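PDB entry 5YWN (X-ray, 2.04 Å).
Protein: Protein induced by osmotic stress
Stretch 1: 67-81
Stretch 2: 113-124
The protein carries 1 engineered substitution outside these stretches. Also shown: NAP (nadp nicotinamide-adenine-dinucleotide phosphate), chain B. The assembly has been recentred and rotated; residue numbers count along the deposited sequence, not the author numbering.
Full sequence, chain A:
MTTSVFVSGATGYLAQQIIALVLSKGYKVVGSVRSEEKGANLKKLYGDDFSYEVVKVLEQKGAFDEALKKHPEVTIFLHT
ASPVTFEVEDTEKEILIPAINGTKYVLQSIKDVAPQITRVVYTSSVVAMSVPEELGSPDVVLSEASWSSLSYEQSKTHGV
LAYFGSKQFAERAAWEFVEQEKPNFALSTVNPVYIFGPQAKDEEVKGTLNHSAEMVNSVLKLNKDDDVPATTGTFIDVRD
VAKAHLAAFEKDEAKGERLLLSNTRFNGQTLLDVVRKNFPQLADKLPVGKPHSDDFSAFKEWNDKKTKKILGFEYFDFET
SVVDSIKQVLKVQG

Stretch 1 67-81: ALKKHPEVTIFLHTA
Stretch 2 113-124: VAPQITRVVYTS

How do the two backbones lie against each other? Strand 74-79 and strand 119-123 run parallel, their axes 9° apart and 4.8 Å at closest approach. Ile76 pairs with Arg119, Phe77 with Val120, Leu78 with Val121 and His79 with Tyr122, at CA-CA spacings of 4.8 to 5.1 Å. Extended phi/psi values, such as -123/120 at Phe77 and -121/126 at Val121, let the amides alternate in a ladder: Phe77 N to Arg119 O at 3.1 Å, Val121 N to Phe77 O at 3.0 Å, His79 N to Val121 O at 3.0 Å, and Thr123 N to His79 O at 3.1 Å.

What fills the space on each face of this sheet? Ile76, Leu78, Arg119 and Val121 share one face. There Leu78 (chi1 m, chi2 t) reaches back across the strands, bringing CD2 to 3.4 Å from Val121 CG2, while Ile76 (m, m) lays CD1 3.8 Å from Arg119 CB. Phe77, His79, Val120 and Tyr122 occupy the other face, all with chi1 t. The Phe77 ring leads away from the second stretch, so its CB makes the near contact, 4.2 Å from Val120 CG2. His79 and Tyr122 meet obliquely, CD2 of His79 lying 3.6 Å from CD1 of Tyr122 at the edge of the tyrosine ring, with the planes at 42°.

How is the hollow between helix and strand closed? Ile117 (m, t) is the plug: its CD1 lies 4.4 Å from Leu68 CD2, 4.1 Å from Val74 CG1 and 4.3 Å from Phe77 CB, touching helix and strand together. Farther out, Leu68 (m, t) points toward the second stretch, and its CB packs 3.6 Å from Val113 CG2 and 4.3 Å from Ala114 CB.

What fastens the ends where the strands begin? Type I turns, His71 to Val74 and Ala114 to Ile117, precede the paired strands. Gln116 (p, m, chi3 7°) reaches from its turn to the other, donating NE2 to Val74 O at 2.9 Å. A water bridges the helix ends and Gln116, donating to Leu68 O (2.8 Å) and Val113 O (3.1 Å) and accepting from Gln116 NE2 (3.1 Å). Next along the strand after Val74, Thr75 at phi/psi -118/-2 departs from extended geometry, and Thr118 N reaches Thr75 O only weakly, at 3.2 Å.

What lies at the far end? Thr80 (p) sets CG2 3.2 Å from OG1 of Thr123 (m). Beyond them sits NADP, whose O3D donates to Thr80 O at 2.6 Å, while its O4D lies 3.2 Å from Thr123 CG2.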

# COMPACT_ATOMS: atom_id res chain seq x y z
N ALA A 67 13.90 -7.99 17.09
CA ALA A 67 12.70 -7.23 17.30
C ALA A 67 11.57 -8.12 17.70
O ALA A 67 10.87 -7.81 18.60
CB ALA A 67 12.36 -6.46 16.06
N LEU A 68 11.42 -9.24 17.05
CA LEU A 68 10.43 -10.20 17.43
C LEU A 68 10.66 -10.78 18.83
O LEU A 68 9.77 -10.85 19.59
CB LEU A 68 10.30 -11.27 16.38
CG LEU A 68 9.74 -10.73 15.10
CD1 LEU A 68 9.92 -11.67 13.95
CD2 LEU A 68 8.32 -10.23 15.22
N LYS A 69 11.88 -11.11 19.16
CA LYS A 69 12.18 -11.67 20.46
C LYS A 69 11.81 -10.70 21.55
O LYS A 69 11.38 -11.08 22.55
CB LYS A 69 13.66 -12.02 20.59
CG LYS A 69 14.12 -13.29 19.92
CD LYS A 69 15.47 -13.72 20.47
CE LYS A 69 16.61 -13.29 19.62
NZ LYS A 69 17.74 -12.58 20.33
N LYS A 70 11.99 -9.42 21.30
CA LYS A 70 11.64 -8.36 22.21
C LYS A 70 10.13 -8.18 22.43
O LYS A 70 9.75 -7.58 23.36
CB LYS A 70 12.28 -7.05 21.79
CG LYS A 70 13.78 -6.99 21.96
CD LYS A 70 14.37 -5.69 21.45
CE LYS A 70 14.10 -4.51 22.38
NZ LYS A 70 14.54 -3.19 21.88
N HIS A 71 9.31 -8.67 21.53
CA HIS A 71 7.90 -8.43 21.59
C HIS A 71 7.07 -9.69 21.47
O HIS A 71 6.38 -9.91 20.56
CB HIS A 71 7.49 -7.40 20.57
CG HIS A 71 8.15 -6.08 20.76
ND1 HIS A 71 7.63 -5.11 21.57
CD2 HIS A 71 9.27 -5.56 20.23
CE1 HIS A 71 8.40 -4.05 21.53
NE2 HIS A 71 9.41 -4.31 20.73
N PRO A 72 7.14 -10.52 22.50
CA PRO A 72 6.41 -11.78 22.56
C PRO A 72 4.90 -11.59 22.62
O PRO A 72 4.16 -12.45 22.36
CB PRO A 72 6.95 -12.46 23.81
CG PRO A 72 7.63 -11.42 24.57
CD PRO A 72 8.06 -10.37 23.62
N GLU A 73 4.51 -10.39 22.97
CA GLU A 73 3.12 -10.03 22.96
C GLU A 73 2.48 -9.93 21.56
O GLU A 73 1.32 -9.97 21.44
CB GLU A 73 2.87 -8.78 23.80
CG GLU A 73 3.27 -7.49 23.13
CD GLU A 73 4.74 -7.16 23.30
OE1 GLU A 73 5.44 -7.96 23.90
OE2 GLU A 73 5.15 -6.07 22.85
N VAL A 74 3.29 -9.79 20.54
CA VAL A 74 2.80 -9.66 19.18
C VAL A 74 2.28 -11.00 18.67
O VAL A 74 2.93 -11.97 18.75
CB VAL A 74 3.92 -9.14 18.27
CG1 VAL A 74 3.57 -9.28 16.79
CG2 VAL A 74 4.27 -7.74 18.62
N THR A 75 1.06 -11.02 18.20
CA THR A 75 0.49 -12.17 17.55
C THR A 75 0.06 -12.00 16.06
O THR A 75 -0.42 -12.89 15.49
CB THR A 75 -0.66 -12.73 18.34
OG1 THR A 75 -1.72 -11.83 18.29
CG2 THR A 75 -0.28 -13.03 19.78
N ILE A 76 0.20 -10.80 15.54
CA ILE A 76 -0.09 -10.42 14.17
C ILE A 76 1.08 -9.68 13.52
O ILE A 76 1.64 -8.82 14.12
CB ILE A 76 -1.35 -9.52 14.08
CG1 ILE A 76 -2.48 -10.07 14.92
CG2 ILE A 76 -1.75 -9.27 12.65
CD1 ILE A 76 -3.18 -11.24 14.33
N PHE A 77 1.44 -10.04 12.30
CA PHE A 77 2.48 -9.34 11.57
C PHE A 77 1.96 -8.81 10.25
O PHE A 77 1.55 -9.55 9.44
CB PHE A 77 3.69 -10.22 11.36
CG PHE A 77 4.95 -9.48 10.98
CD1 PHE A 77 5.09 -8.90 9.76
CD2 PHE A 77 5.99 -9.38 11.87
CE1 PHE A 77 6.24 -8.24 9.43
CE2 PHE A 77 7.14 -8.70 11.56
CZ PHE A 77 7.26 -8.14 10.33
N LEU A 78 2.03 -7.52 10.07
CA LEU A 78 1.74 -6.92 8.80
C LEU A 78 3.03 -6.42 8.14
O LEU A 78 3.62 -5.46 8.57
CB LEU A 78 0.73 -5.84 8.97
CG LEU A 78 -0.41 -6.11 9.94
CD1 LEU A 78 -1.30 -4.93 10.16
CD2 LEU A 78 -1.23 -7.27 9.49
N HIS A 79 3.44 -7.12 7.11
CA HIS A 79 4.61 -6.77 6.35
C HIS A 79 4.27 -5.84 5.18
O HIS A 79 3.80 -6.24 4.17
CB HIS A 79 5.28 -8.03 5.84
CG HIS A 79 6.56 -7.79 5.11
ND1 HIS A 79 7.44 -6.82 5.47
CD2 HIS A 79 7.10 -8.40 4.05
CE1 HIS A 79 8.47 -6.84 4.67
NE2 HIS A 79 8.29 -7.80 3.80
N THR A 80 4.51 -4.57 5.40
CA THR A 80 4.20 -3.55 4.43
C THR A 80 5.39 -2.84 3.77
O THR A 80 5.27 -2.29 2.73
CB THR A 80 3.27 -2.46 5.02
OG1 THR A 80 4.03 -1.58 5.81
CG2 THR A 80 2.17 -3.03 5.87
N ALA A 81 6.53 -2.88 4.41
CA ALA A 81 7.69 -2.25 3.89
C ALA A 81 8.18 -2.88 2.59
O ALA A 81 8.33 -4.03 2.49
CB ALA A 81 8.79 -2.23 4.91
N VAL A 113 11.38 -17.37 15.66
CA VAL A 113 11.31 -16.72 16.93
C VAL A 113 9.95 -16.19 17.39
O VAL A 113 9.86 -15.61 18.40
CB VAL A 113 12.36 -15.62 17.05
CG1 VAL A 113 13.73 -16.15 16.69
CG2 VAL A 113 11.99 -14.42 16.22
N ALA A 114 8.95 -16.35 16.57
CA ALA A 114 7.66 -15.87 16.91
C ALA A 114 6.57 -16.85 16.60
O ALA A 114 5.72 -16.61 15.84
CB ALA A 114 7.44 -14.54 16.24
N PRO A 115 6.60 -18.00 17.24
CA PRO A 115 5.61 -19.05 17.03
C PRO A 115 4.19 -18.69 17.44
O PRO A 115 3.28 -19.30 17.02
CB PRO A 115 6.13 -20.21 17.88
CG PRO A 115 7.05 -19.61 18.81
CD PRO A 115 7.58 -18.38 18.23
N GLN A 116 4.08 -17.72 18.30
CA GLN A 116 2.83 -17.20 18.73
C GLN A 116 2.05 -16.45 17.65
O GLN A 116 0.91 -16.25 17.81
CB GLN A 116 3.01 -16.33 19.96
CG GLN A 116 3.40 -14.91 19.71
CD GLN A 116 4.85 -14.74 19.49
OE1 GLN A 116 5.57 -15.67 19.41
NE2 GLN A 116 5.26 -13.53 19.38
N ILE A 117 2.70 -16.04 16.59
CA ILE A 117 2.02 -15.29 15.57
C ILE A 117 1.12 -16.20 14.75
O ILE A 117 1.55 -17.10 14.15
CB ILE A 117 2.97 -14.49 14.68
CG1 ILE A 117 3.70 -13.44 15.47
CG2 ILE A 117 2.20 -13.78 13.58
CD1 ILE A 117 4.70 -12.64 14.72
N THR A 118 -0.15 -15.98 14.92
CA THR A 118 -1.27 -16.54 14.20
C THR A 118 -1.58 -16.08 12.74
O THR A 118 -2.11 -16.79 11.98
CB THR A 118 -2.52 -16.46 15.07
OG1 THR A 118 -2.91 -15.11 15.15
CG2 THR A 118 -2.23 -16.95 16.45
N ARG A 119 -1.35 -14.81 12.49
CA ARG A 119 -1.68 -14.21 11.22
C ARG A 119 -0.57 -13.32 10.68
O ARG A 119 0.01 -12.60 11.40
CB ARG A 119 -3.01 -13.49 11.25
CG ARG A 119 -4.20 -14.33 11.63
CD ARG A 119 -4.66 -15.18 10.49
NE ARG A 119 -5.49 -14.46 9.59
CZ ARG A 119 -6.80 -14.42 9.66
NH1 ARG A 119 -7.41 -15.11 10.55
NH2 ARG A 119 -7.47 -13.70 8.83
N VAL A 120 -0.32 -13.45 9.41
CA VAL A 120 0.55 -12.61 8.66
C VAL A 120 -0.17 -12.08 7.41
O VAL A 120 -0.83 -12.81 6.71
CB VAL A 120 1.83 -13.31 8.27
CG1 VAL A 120 2.66 -12.46 7.34
CG2 VAL A 120 2.60 -13.82 9.47
N VAL A 121 -0.02 -10.79 7.17
CA VAL A 121 -0.55 -10.15 6.00
C VAL A 121 0.59 -9.53 5.24
O VAL A 121 1.34 -8.75 5.76
CB VAL A 121 -1.58 -9.06 6.32
CG1 VAL A 121 -2.19 -8.49 5.08
CG2 VAL A 121 -2.59 -9.49 7.30
N TYR A 122 0.69 -9.87 3.98
CA TYR A 122 1.66 -9.26 3.14
C TYR A 122 1.01 -8.21 2.24
O TYR A 122 0.07 -8.48 1.60
CB TYR A 122 2.38 -10.30 2.31
CG TYR A 122 3.31 -9.70 1.33
CD1 TYR A 122 4.43 -9.04 1.75
CD2 TYR A 122 3.05 -9.73 -0.01
CE1 TYR A 122 5.29 -8.47 0.89
CE2 TYR A 122 3.90 -9.16 -0.89
CZ TYR A 122 5.01 -8.51 -0.42
OH TYR A 122 5.83 -7.92 -1.24
N THR A 123 1.57 -7.03 2.22
CA THR A 123 1.08 -5.97 1.37
C THR A 123 1.70 -6.14 -0.05
O THR A 123 2.79 -5.83 -0.28
CB THR A 123 1.37 -4.54 1.89
OG1 THR A 123 1.00 -4.38 3.23
CG2 THR A 123 0.69 -3.49 1.02
N SER A 124 0.91 -6.67 -0.95
CA SER A 124 1.33 -6.85 -2.30
C SER A 124 0.86 -5.66 -3.13
O SER A 124 0.87 -4.58 -2.66
CB SER A 124 0.83 -8.17 -2.87
OG SER A 124 1.51 -8.57 -4.00
PA NAP B . 5.96 4.54 0.80
O1A NAP B . 5.02 5.60 1.33
O2A NAP B . 7.29 4.94 0.22
O5B NAP B . 6.22 3.47 1.98
C5B NAP B . 7.37 2.63 1.94
C4B NAP B . 7.92 2.45 3.35
O4B NAP B . 8.70 1.25 3.43
C3B NAP B . 8.82 3.62 3.75
O3B NAP B . 8.29 4.30 4.88
C2B NAP B . 10.18 3.02 4.06
O2B NAP B . 10.56 3.30 5.41
C1B NAP B . 10.04 1.52 3.85
N9A NAP B . 11.00 1.07 2.80
C8A NAP B . 10.96 1.42 1.50
N7A NAP B . 11.98 0.83 0.82
C5A NAP B . 12.68 0.08 1.69
C6A NAP B . 13.87 -0.80 1.62
N6A NAP B . 14.53 -1.00 0.46
N1A NAP B . 14.27 -1.39 2.77
C2A NAP B . 13.63 -1.21 3.94
N3A NAP B . 12.54 -0.42 4.06
C4A NAP B . 12.03 0.24 2.99
O3 NAP B . 5.17 3.67 -0.30
PN NAP B . 3.58 3.43 -0.17
O1N NAP B . 2.91 4.05 -1.36
O2N NAP B . 3.16 3.83 1.23
O5D NAP B . 3.46 1.83 -0.29
C5D NAP B . 3.23 1.03 0.87
C4D NAP B . 3.21 -0.45 0.48
O4D NAP B . 1.98 -0.76 -0.18
C3D NAP B . 4.35 -0.80 -0.45
O3D NAP B . 5.23 -1.75 0.16
C2D NAP B . 3.71 -1.39 -1.70
O2D NAP B . 4.19 -2.72 -1.93
C1D NAP B . 2.21 -1.39 -1.45
N1N NAP B . 1.53 -0.65 -2.52
C2N NAP B . 1.30 0.66 -2.38
C3N NAP B . 0.66 1.38 -3.38
C7N NAP B . 0.40 2.85 -3.22
O7N NAP B . 0.07 3.51 -4.19
N7N NAP B . 0.55 3.40 -2.02
C4N NAP B . 0.25 0.72 -4.53
C5N NAP B . 0.49 -0.64 -4.65
C6N NAP B . 1.14 -1.31 -3.62
P2B NAP B . 11.40 4.63 5.75
O1X NAP B . 12.15 4.27 7.01
O2X NAP B . 12.27 4.84 4.54
O3X NAP B . 10.34 5.69 5.95
O HOH W 1 8.36 -13.27 19.68